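Local coordinates for protein endonuclease V isoform X2 (Ciona intestinalis, PDB 6OZI) that probably cleaves inosine-containing nucleic acid strands in a metal-ion-dependent hydrolysis, at residues K82-L86 with F121-R125; L186-V190 with I200-A204; V35-F41 with C56-Y62. The protein carries 1 engineered substitution. All coordinates share one frame; numbering follows the deposited sequence.

How the contacts relate
Contacts 2 and 3 are two antiparallel hairpins of one mixed sheet, with centres about 20 Å apart; contact 1 joins two loops that hold the inosine base. Contact 1 touches contact 2: Phe121 packs on Leu186, Ala187 and Ser203, with Phe121 CD2 3.5 Å from Ala187 CB, and Arg125 lies against Leu186. Contact 3 is remote from contact 1, centres about 24 Å and nearest atoms about 8 Å apart, across the chain's centre. The nearest atoms of contacts 2 and 3 lie about 7 Å and 6 Å from nucleic acid, whereas contact 1 bonds the inosine through backbone amides; the side chains of Ser84 and Phe201 lie about 12 Å and 10 Å from a bound potassium ion.

Contact 1: residues K82-L86 with F121-R125. With nucleotides of chain C; nucleotides of chain D.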
loop_
_atom_site.group_PDB
_atom_site.type_symbol
_atom_site.label_atom_id
_atom_site.label_comp_id
_atom_site.label_asym_id
_atom_site.label_seq_id
_atom_site.Cartn_x
_atom_site.Cartn_y
_atom_site.Cartn_z
ATOM N N LYS A 82 13.544 -18.911 0.115
ATOM C CA LYS A 82 13.177 -20.195 0.693
ATOM C C LYS A 82 13.412 -20.073 2.187
ATOM O O LYS A 82 14.516 -19.704 2.595
ATOM C CB LYS A 82 14.023 -21.322 0.095
ATOM C CG LYS A 82 13.794 -22.690 0.686
ATOM C CD LYS A 82 12.494 -23.282 0.195
ATOM C CE LYS A 82 12.408 -24.767 0.504
ATOM N NZ LYS A 82 11.091 -25.319 0.081
ATOM N N SER A 83 12.379 -20.318 2.994
ATOM C CA SER A 83 12.531 -20.150 4.434
ATOM C C SER A 83 13.632 -21.071 4.947
ATOM O O SER A 83 13.782 -22.204 4.482
ATOM C CB SER A 83 11.214 -20.424 5.166
ATOM O OG SER A 83 10.787 -21.756 4.973
ATOM N N SER A 84 14.409 -20.560 5.899
ATOM C CA SER A 84 15.621 -21.130 6.486
ATOM C C SER A 84 16.848 -20.908 5.602
ATOM O O SER A 84 17.958 -21.265 6.032
ATOM C CB SER A 84 15.502 -22.631 6.800
ATOM O OG SER A 84 14.527 -22.857 7.800
ATOM N N TYR A 85 16.711 -20.285 4.420
ATOM C CA TYR A 85 17.829 -20.086 3.499
ATOM C C TYR A 85 17.882 -18.660 2.950
ATOM O O TYR A 85 18.433 -18.430 1.870
ATOM C CB TYR A 85 17.764 -21.097 2.353
ATOM C CG TYR A 85 17.724 -22.521 2.849
ATOM C CD1 TYR A 85 18.888 -23.181 3.209
ATOM C CD2 TYR A 85 16.515 -23.199 2.983
ATOM C CE1 TYR A 85 18.852 -24.483 3.683
ATOM C CE2 TYR A 85 16.468 -24.505 3.457
ATOM C CZ TYR A 85 17.635 -25.136 3.808
ATOM O OH TYR A 85 17.603 -26.428 4.275
ATOM N N LEU A 86 17.333 -17.694 3.695
ATOM C CA LEU A 86 17.321 -16.298 3.261
ATOM C C LEU A 86 18.735 -15.761 3.060
ATOM O O LEU A 86 18.976 -14.909 2.179
ATOM C CB LEU A 86 16.562 -15.460 4.299
ATOM C CG LEU A 86 16.473 -13.943 4.137
ATOM C CD1 LEU A 86 15.771 -13.588 2.826
ATOM C CD2 LEU A 86 15.755 -13.311 5.324
ATOM N N PHE A 121 17.313 -17.418 15.992
ATOM C CA PHE A 121 15.985 -18.036 15.937
ATOM C C PHE A 121 15.806 -18.764 14.607
ATOM O O PHE A 121 15.109 -18.309 13.695
ATOM C CB PHE A 121 14.929 -16.954 16.147
ATOM C CG PHE A 121 13.526 -17.464 16.238
ATOM C CD1 PHE A 121 13.259 -18.813 16.392
ATOM C CD2 PHE A 121 12.466 -16.578 16.187
ATOM C CE1 PHE A 121 11.951 -19.270 16.485
ATOM C CE2 PHE A 121 11.155 -17.021 16.280
ATOM C CZ PHE A 121 10.896 -18.368 16.430
ATOM N N HIS A 122 16.385 -19.963 14.529
ATOM C CA HIS A 122 16.536 -20.650 13.255
ATOM C C HIS A 122 16.746 -22.132 13.524
ATOM O O HIS A 122 17.313 -22.507 14.554
ATOM C CB HIS A 122 17.713 -20.051 12.484
ATOM C CG HIS A 122 17.944 -20.648 11.133
ATOM N ND1 HIS A 122 18.776 -21.729 10.929
ATOM C CD2 HIS A 122 17.509 -20.273 9.907
ATOM C CE1 HIS A 122 18.812 -22.017 9.640
ATOM N NE2 HIS A 122 18.054 -21.148 8.997
ATOM N N ILE A 123 16.283 -22.972 12.589
ATOM C CA ILE A 123 16.325 -24.422 12.789
ATOM C C ILE A 123 17.744 -24.904 13.079
ATOM O O ILE A 123 17.956 -25.787 13.923
ATOM C CB ILE A 123 15.714 -25.158 11.583
ATOM C CG1 ILE A 123 15.818 -26.671 11.804
ATOM C CG2 ILE A 123 16.371 -24.709 10.275
ATOM C CD1 ILE A 123 15.068 -27.501 10.789
ATOM N N ARG A 124 18.738 -24.353 12.382
ATOM C CA ARG A 124 20.130 -24.692 12.644
ATOM C C ARG A 124 20.878 -23.540 13.314
ATOM O O ARG A 124 22.108 -23.476 13.241
ATOM C CB ARG A 124 20.826 -25.131 11.354
ATOM C CG ARG A 124 20.454 -26.552 10.887
ATOM C CD ARG A 124 20.875 -26.820 9.434
ATOM N NE ARG A 124 20.216 -25.921 8.485
ATOM C CZ ARG A 124 19.027 -26.142 7.924
ATOM N NH1 ARG A 124 18.336 -27.241 8.208
ATOM N NH2 ARG A 124 18.525 -25.252 7.077
ATOM N N ARG A 125 20.149 -22.634 13.972
ATOM C CA ARG A 125 20.730 -21.547 14.766
ATOM C C ARG A 125 21.652 -20.658 13.934
ATOM O O ARG A 125 22.673 -20.168 14.418
ATOM C CB ARG A 125 21.467 -22.098 15.987
ATOM C CG ARG A 125 20.611 -22.978 16.882
ATOM C CD ARG A 125 19.369 -22.239 17.393
ATOM N NE ARG A 125 18.716 -23.004 18.451
ATOM C CZ ARG A 125 17.719 -23.863 18.250
ATOM N NH1 ARG A 125 17.237 -24.062 17.025
ATOM N NH2 ARG A 125 17.205 -24.527 19.279
ATOM P P DI C 5 8.118 -17.767 6.804
ATOM O OP1 DI C 5 6.700 -17.330 7.049
ATOM O OP2 DI C 5 8.438 -17.852 5.332
ATOM O "O5'" DI C 5 9.177 -16.802 7.620
ATOM C "C5'" DI C 5 8.794 -16.180 8.820
ATOM C "C4'" DI C 5 9.784 -15.079 9.159
ATOM O "O4'" DI C 5 11.228 -15.772 9.407
ATOM C "C3'" DI C 5 9.922 -14.209 8.176
ATOM O "O3'" DI C 5 10.088 -12.813 8.695
ATOM C "C2'" DI C 5 11.221 -14.602 7.429
ATOM C "C1'" DI C 5 12.067 -15.291 8.518
ATOM N N9 DI C 5 12.848 -16.367 7.888
ATOM C C8 DI C 5 12.609 -17.461 7.148
ATOM N N7 DI C 5 13.808 -18.017 6.871
ATOM C C5 DI C 5 14.753 -17.276 7.427
ATOM C C6 DI C 5 16.276 -17.407 7.452
ATOM O O6 DI C 5 16.821 -18.298 6.897
ATOM N N1 DI C 5 17.050 -16.436 8.141
ATOM C C2 DI C 5 16.409 -15.340 8.806
ATOM N N3 DI C 5 14.962 -15.218 8.775
ATOM C C4 DI C 5 14.155 -16.236 8.059
ATOM P P DC D 21 12.716 -30.032 -6.753
ATOM O OP1 DC D 21 13.822 -30.831 -7.323
ATOM O OP2 DC D 21 11.308 -30.441 -6.963
ATOM O "O5'" DC D 21 12.910 -29.914 -5.168
ATOM C "C5'" DC D 21 14.158 -29.517 -4.610
ATOM C "C4'" DC D 21 13.961 -29.022 -3.185
ATOM O "O4'" DC D 21 12.854 -28.097 -3.162
ATOM C "C3'" DC D 21 13.586 -30.099 -2.179
ATOM O "O3'" DC D 21 14.749 -30.654 -1.619
ATOM C "C2'" DC D 21 12.802 -29.326 -1.126
ATOM C "C1'" DC D 21 12.154 -28.208 -1.936
ATOM N N1 DC D 21 10.712 -28.436 -2.219
ATOM C C2 DC D 21 9.767 -28.115 -1.243
ATOM O O2 DC D 21 10.156 -27.656 -0.163
ATOM N N3 DC D 21 8.455 -28.321 -1.506
ATOM C C4 DC D 21 8.079 -28.818 -2.687
ATOM N N4 DC D 21 6.774 -28.994 -2.896
ATOM C C5 DC D 21 9.027 -29.152 -3.700
ATOM C C6 DC D 21 10.322 -28.946 -3.426
ATOM P P DA D 20 7.513 -27.378 -7.130
ATOM O OP1 DA D 20 6.844 -26.645 -8.228
ATOM O OP2 DA D 20 7.464 -28.858 -7.099
ATOM O "O5'" DA D 20 9.058 -26.956 -7.062
ATOM C "C5'" DA D 20 9.957 -27.314 -8.101
ATOM C "C4'" DA D 20 11.331 -26.734 -7.826
ATOM O "O4'" DA D 20 11.177 -25.379 -7.336
ATOM C "C3'" DA D 20 12.123 -27.452 -6.740
ATOM O "O3'" DA D 20 12.884 -28.530 -7.303
ATOM C "C2'" DA D 20 13.044 -26.350 -6.223
ATOM C "C1'" DA D 20 12.214 -25.078 -6.418
ATOM N N9 DA D 20 11.629 -24.576 -5.175
ATOM C C8 DA D 20 11.452 -25.268 -4.008
ATOM N N7 DA D 20 10.919 -24.555 -3.042
ATOM C C5 DA D 20 10.740 -23.304 -3.613
ATOM C C6 DA D 20 10.208 -22.095 -3.112
ATOM N N6 DA D 20 9.747 -21.951 -1.864
ATOM N N1 DA D 20 10.169 -21.035 -3.952
ATOM C C2 DA D 20 10.632 -21.182 -5.202
ATOM N N3 DA D 20 11.152 -22.263 -5.782
ATOM C C4 DA D 20 11.174 -23.300 -4.929
HETATM O O HOH W 1 14.474 -21.924 10.586
HETATM O O HOH W 2 15.580 -27.017 7.027
#
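Ser84 and His122 mark the nearest backbone approach of two loops, 6.8 Å between their CA atoms. Lys82 to Tyr85 form a type II beta turn, His122 to Arg125 a type I turn. His122 O takes bonds from Arg125 N and Arg125 NH1, on opposite faces of its plane. With CG anti to the backbone N (chi1 -178°), the imidazole of His122 extends to Ser84, and NE2 donates to Ser84 O over 3.0 Å in a nearly straight bond (168°). The oxygen sits at the edge of the imidazole, in the ring plane, yet is met from the flank of its C=O (111°); Gln16 of helix 6-19 donates to the same oxygen. Ile123 CG2 covers the rim of one imidazole face and lies 3.6 Å from Ser84 OG, while a water joins that hydroxyl to Ile123 N. Arg124 NH2 approaches Tyr85 OH to 3.2 Å. The firmer polar partners are on helix 6-19: Asn13 for Tyr85 OH, Gln16 for Arg124 NE. Ser84 N, inside the first turn, donates to N7 of deoxyinosine DI5 of chain C at 2.8 Å, and Leu86 N, just after it, to DI5 O6 at 3.3 Å. His122 CD2 stands 3.7 Å from DI5 O6. Together the loops form part of the inosine-binding pocket, where backbone N-H groups read the base, consistent with endonuclease V specificity.

Contact 2: residues L186-V190 with I200-A204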
loop_
_atom_site.group_PDB
_atom_site.type_symbol
_atom_site.label_atom_id
_atom_site.label_comp_id
_atom_site.label_asym_id
_atom_site.label_seq_id
_atom_site.Cartn_x
_atom_site.Cartn_y
_atom_site.Cartn_z
ATOM N N LEU A 186 15.247 -18.664 22.162
ATOM C CA LEU A 186 15.619 -18.409 20.781
ATOM C C LEU A 186 15.449 -16.954 20.380
ATOM O O LEU A 186 16.216 -16.455 19.545
ATOM C CB LEU A 186 14.782 -19.289 19.849
ATOM C CG LEU A 186 14.864 -20.808 20.051
ATOM C CD1 LEU A 186 14.009 -21.535 19.023
ATOM C CD2 LEU A 186 16.301 -21.310 19.996
ATOM N N ALA A 187 14.443 -16.280 20.931
ATOM C CA ALA A 187 14.074 -14.939 20.506
ATOM C C ALA A 187 13.180 -14.318 21.566
ATOM O O ALA A 187 12.838 -14.941 22.574
ATOM C CB ALA A 187 13.367 -14.964 19.148
ATOM N N LYS A 188 12.770 -13.084 21.301
ATOM C CA LYS A 188 11.905 -12.325 22.191
ATOM C C LYS A 188 10.803 -11.715 21.337
ATOM O O LYS A 188 11.088 -11.003 20.369
ATOM C CB LYS A 188 12.712 -11.254 22.931
ATOM C CG LYS A 188 12.299 -11.023 24.361
ATOM C CD LYS A 188 13.469 -10.439 25.132
ATOM C CE LYS A 188 13.222 -10.444 26.636
ATOM N NZ LYS A 188 13.489 -11.771 27.234
ATOM N N ALA A 189 9.557 -12.055 21.647
ATOM C CA ALA A 189 8.398 -11.397 21.054
ATOM C C ALA A 189 8.161 -10.082 21.787
ATOM O O ALA A 189 7.955 -10.079 23.002
ATOM C CB ALA A 189 7.167 -12.293 21.150
ATOM N N VAL A 190 8.228 -8.965 21.066
ATOM C CA VAL A 190 8.206 -7.657 21.704
ATOM C C VAL A 190 7.138 -6.782 21.072
ATOM O O VAL A 190 6.728 -6.974 19.920
ATOM C CB VAL A 190 9.575 -6.946 21.641
ATOM C CG1 VAL A 190 10.653 -7.801 22.301
ATOM C CG2 VAL A 190 9.939 -6.588 20.202
ATOM N N ILE A 200 6.598 -8.109 17.194
ATOM C CA ILE A 200 7.679 -8.465 16.284
ATOM C C ILE A 200 8.650 -9.340 17.062
ATOM O O ILE A 200 8.618 -9.398 18.293
ATOM C CB ILE A 200 8.401 -7.243 15.672
ATOM C CG1 ILE A 200 9.098 -6.424 16.762
ATOM C CG2 ILE A 200 7.430 -6.387 14.853
ATOM C CD1 ILE A 200 9.779 -5.180 16.250
ATOM N N PHE A 201 9.522 -10.032 16.338
ATOM C CA PHE A 201 10.328 -11.095 16.930
ATOM C C PHE A 201 11.804 -10.770 16.764
ATOM O O PHE A 201 12.332 -10.781 15.648
ATOM C CB PHE A 201 9.948 -12.433 16.312
ATOM C CG PHE A 201 8.470 -12.661 16.299
ATOM C CD1 PHE A 201 7.815 -13.082 17.448
ATOM C CD2 PHE A 201 7.722 -12.392 15.159
ATOM C CE1 PHE A 201 6.451 -13.272 17.446
ATOM C CE2 PHE A 201 6.347 -12.569 15.158
ATOM C CZ PHE A 201 5.710 -13.006 16.302
ATOM N N VAL A 202 12.461 -10.486 17.881
ATOM C CA VAL A 202 13.849 -10.052 17.902
ATOM C C VAL A 202 14.707 -11.227 18.333
ATOM O O VAL A 202 14.429 -11.867 19.350
ATOM C CB VAL A 202 14.035 -8.861 18.858
ATOM C CG1 VAL A 202 15.507 -8.427 18.912
ATOM C CG2 VAL A 202 13.136 -7.719 18.450
ATOM N N SER A 203 15.750 -11.511 17.573
ATOM C CA SER A 203 16.721 -12.513 17.971
ATOM C C SER A 203 18.110 -11.924 17.812
ATOM O O SER A 203 18.319 -10.975 17.048
ATOM C CB SER A 203 16.588 -13.823 17.162
ATOM O OG SER A 203 16.565 -13.587 15.765
ATOM N N ALA A 204 19.043 -12.454 18.598
ATOM C CA ALA A 204 20.424 -12.030 18.489
ATOM C C ALA A 204 20.956 -12.366 17.103
ATOM O O ALA A 204 20.704 -13.449 16.568
ATOM C CB ALA A 204 21.269 -12.706 19.571
HETATM O O HOH W 3 18.440 -14.811 20.082
#
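Val190 N donates to Ile200 O over 2.8 Å in an almost linear bond (170°). Ile200 N returns a bond to Val190 O, and the exchange is repeated between Lys188 and Val202, with Val202 N reaching Lys188 O at 2.9 Å. Between these two hydrogen-bonded pairs lies the non-hydrogen-bonded pair of Ala189 and Phe201, where the CA-H groups of Ala189 and Phe201 point to the carbonyls of Ile200 and Lys188. This is the beta hairpin of strands 184-190 and 200-206, set in the mixed sheet of an RNase H-like fold between strands 140-144 and 174-179. On one face Val190 CG2 meets Ile200 CG1 at 3.5 Å and Val202 CG2 at 3.8 Å. Ile200 holds CG1 between its backbone N and carbonyl carbon (chi1 64°), which turns that branch toward the valine; helix 210-219 covers Ile200 and Val202. On the other face Ala189 CB rests against Phe201 CD1, 3.8 Å away, and Ile177 touches both side chains. Farther along, Ala187 CB lies 4.0 Å from Ser203 CB, while Ser203 OG is bonded to Gly119 N. Leu186 and Ala187 together face Ile177 as a classic beta bulge. Beside it a water takes over the cross-strand link, donating to Leu186 O at 2.8 Å and accepting from Ala204 N.

Contact 3: residues V35-F41 with C56-Y62; sequences VKYVGGF and CMVVLSY
Val35 CG1 (chi1 -178°) and the ring of Tyr62 (chi1 -168°) each stand anti to the backbone N, which brings them together. The methyl sits over one face of the phenol ring, a CH-pi contact 4.0 Å from Val35 CG1 to the Tyr62 centroid and 29° off the normal. In one of its two modelled conformers, Val38 adds CG2 at 3.5 Å from Tyr62 CD2. Were Tyr62 replaced by alanine, the Val35 methyl would probably lose the ring it packs on, leaving a gap over Val35. Tyr62 is also held by its backbone, Tyr62 N donating to Lys36 O from well above the carbonyl plane. Farther on, Val38 with Leu60 and Gly40 with Val58 exchange paired bonds, all 2.9 Å between N and O. Val58 CG2 packs over the backbone of Gly40, 3.6 Å from Gly40 CA. Tyr37 CB packs on Val59 CG1 at 3.6 Å, and Tyr37 CD1 lies beside Ser61 CA. At the far end Phe41 CA directs its hydrogen at Cys56 O, 3.1 Å away, and Phe41 CD1 also nears that oxygen. The hairpin of strands 37-45 and 52-61 belongs to the RNase H-like sheet. Strand 112-116 flanks it through Gly39, and strand 67-76, which carries the potassium site of Asn71 and Thr72, flanks it through Met57. Helix 227-243 packs against Val38, Cys56 and Leu60; helix 86-104 covers Phe41 and Met57, with Phe94 edge-to-face with Phe41.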
loop_
_atom_site.group_PDB
_atom_site.type_symbol
_atom_site.label_atom_id
_atom_site.label_comp_id
_atom_site.label_asym_id
_atom_site.label_seq_id
_atom_site.Cartn_x
_atom_site.Cartn_y
_atom_site.Cartn_z
ATOM N N VAL A 35 26.471 2.840 20.807
ATOM C CA VAL A 35 25.709 2.953 19.568
ATOM C C VAL A 35 25.530 4.426 19.221
ATOM O O VAL A 35 24.807 5.154 19.907
ATOM C CB VAL A 35 24.355 2.246 19.671
ATOM C CG1 VAL A 35 23.628 2.342 18.339
ATOM C CG2 VAL A 35 24.559 0.793 20.072
ATOM N N LYS A 36 26.204 4.870 18.161
ATOM C CA LYS A 36 26.003 6.196 17.592
ATOM C C LYS A 36 25.242 6.161 16.277
ATOM O O LYS A 36 24.578 7.141 15.931
ATOM C CB LYS A 36 27.350 6.897 17.367
ATOM C CG LYS A 36 28.318 6.778 18.536
ATOM C CD LYS A 36 27.759 7.379 19.816
ATOM C CE LYS A 36 28.694 7.137 20.985
ATOM N NZ LYS A 36 28.022 7.407 22.283
ATOM N N TYR A 37 25.342 5.062 15.531
ATOM C CA TYR A 37 24.594 4.871 14.299
ATOM C C TYR A 37 24.098 3.435 14.236
ATOM O O TYR A 37 24.764 2.514 14.718
ATOM C CB TYR A 37 25.444 5.158 13.058
ATOM C CG TYR A 37 25.999 6.559 12.992
ATOM C CD1 TYR A 37 25.210 7.627 12.575
ATOM C CD2 TYR A 37 27.317 6.817 13.352
ATOM C CE1 TYR A 37 25.726 8.915 12.516
ATOM C CE2 TYR A 37 27.838 8.101 13.296
ATOM C CZ TYR A 37 27.042 9.137 12.877
ATOM O OH TYR A 37 27.562 10.402 12.816
ATOM N N VAL A 38 22.921 3.257 13.636
ATOM C CA VAL A 38 22.343 1.945 13.372
ATOM C C VAL A 38 22.120 1.815 11.873
ATOM O O VAL A 38 21.629 2.747 11.225
ATOM C CB VAL A 38 21.013 1.724 14.123
ATOM C CG1 VAL A 38 20.460 0.340 13.816
ATOM C CG2 VAL A 38 21.197 1.913 15.619
ATOM N N GLY A 39 22.474 0.662 11.325
ATOM C CA GLY A 39 22.317 0.397 9.912
ATOM C C GLY A 39 21.071 -0.415 9.606
ATOM O O GLY A 39 20.540 -1.139 10.458
ATOM N N GLY A 40 20.586 -0.251 8.374
ATOM C CA GLY A 40 19.550 -1.104 7.844
ATOM C C GLY A 40 19.956 -1.604 6.471
ATOM O O GLY A 40 20.817 -1.029 5.803
ATOM N N PHE A 41 19.329 -2.701 6.062
ATOM C CA PHE A 41 19.593 -3.278 4.754
ATOM C C PHE A 41 18.375 -4.081 4.335
ATOM O O PHE A 41 17.786 -4.786 5.156
ATOM C CB PHE A 41 20.830 -4.179 4.760
ATOM C CG PHE A 41 20.920 -5.083 3.566
ATOM C CD1 PHE A 41 21.491 -4.640 2.386
ATOM C CD2 PHE A 41 20.426 -6.378 3.619
ATOM C CE1 PHE A 41 21.575 -5.474 1.284
ATOM C CE2 PHE A 41 20.504 -7.217 2.516
ATOM C CZ PHE A 41 21.082 -6.765 1.350
ATOM N N CYS A 56 19.256 -2.106 -0.745
ATOM C CA CYS A 56 19.371 -0.796 -0.120
ATOM C C CYS A 56 20.039 -0.939 1.238
ATOM O O CYS A 56 19.715 -1.849 2.010
ATOM C CB CYS A 56 18.006 -0.115 0.055
ATOM S SG CYS A 56 18.067 1.474 0.952
ATOM N N MET A 57 20.965 -0.031 1.523
ATOM C CA MET A 57 21.571 0.060 2.843
ATOM C C MET A 57 21.401 1.489 3.331
ATOM O O MET A 57 21.593 2.438 2.562
ATOM C CB MET A 57 23.053 -0.344 2.814
ATOM C CG MET A 57 23.777 -0.171 4.145
ATOM S SD MET A 57 25.355 -1.065 4.243
ATOM C CE MET A 57 24.820 -2.779 4.345
ATOM N N VAL A 58 21.000 1.636 4.593
ATOM C CA VAL A 58 20.777 2.936 5.206
ATOM C C VAL A 58 21.572 2.997 6.499
ATOM O O VAL A 58 21.907 1.972 7.097
ATOM C CB VAL A 58 19.284 3.203 5.498
ATOM C CG1 VAL A 58 18.483 3.315 4.206
ATOM C CG2 VAL A 58 18.720 2.100 6.384
ATOM N N VAL A 59 21.893 4.219 6.918
ATOM C CA VAL A 59 22.454 4.470 8.238
ATOM C C VAL A 59 21.673 5.611 8.872
ATOM O O VAL A 59 21.554 6.692 8.279
ATOM C CB VAL A 59 23.956 4.809 8.198
ATOM C CG1 VAL A 59 24.486 4.981 9.617
ATOM C CG2 VAL A 59 24.744 3.728 7.476
ATOM N N LEU A 60 21.166 5.371 10.082
ATOM C CA LEU A 60 20.440 6.352 10.875
ATOM C C LEU A 60 21.217 6.636 12.151
ATOM O O LEU A 60 21.844 5.741 12.723
ATOM C CB LEU A 60 19.034 5.857 11.248
ATOM C CG LEU A 60 17.939 5.860 10.178
ATOM C CD1 LEU A 60 18.217 4.851 9.073
ATOM C CD2 LEU A 60 16.586 5.589 10.815
ATOM N N SER A 61 21.166 7.885 12.603
ATOM C CA SER A 61 21.810 8.223 13.861
ATOM C C SER A 61 21.066 7.580 15.023
ATOM O O SER A 61 19.874 7.281 14.937
ATOM C CB SER A 61 21.877 9.738 14.051
ATOM O OG SER A 61 20.585 10.315 14.003
ATOM N N TYR A 62 21.793 7.356 16.112
ATOM C CA TYR A 62 21.213 6.801 17.327
ATOM C C TYR A 62 21.542 7.729 18.485
ATOM O O TYR A 62 22.703 8.097 18.665
ATOM C CB TYR A 62 21.750 5.395 17.608
ATOM C CG TYR A 62 20.984 4.663 18.691
ATOM C CD1 TYR A 62 21.212 4.925 20.037
ATOM C CD2 TYR A 62 20.032 3.708 18.362
ATOM C CE1 TYR A 62 20.494 4.264 21.029
ATOM C CE2 TYR A 62 19.314 3.041 19.339
ATOM C CZ TYR A 62 19.552 3.319 20.672
ATOM O OH TYR A 62 18.842 2.649 21.638
#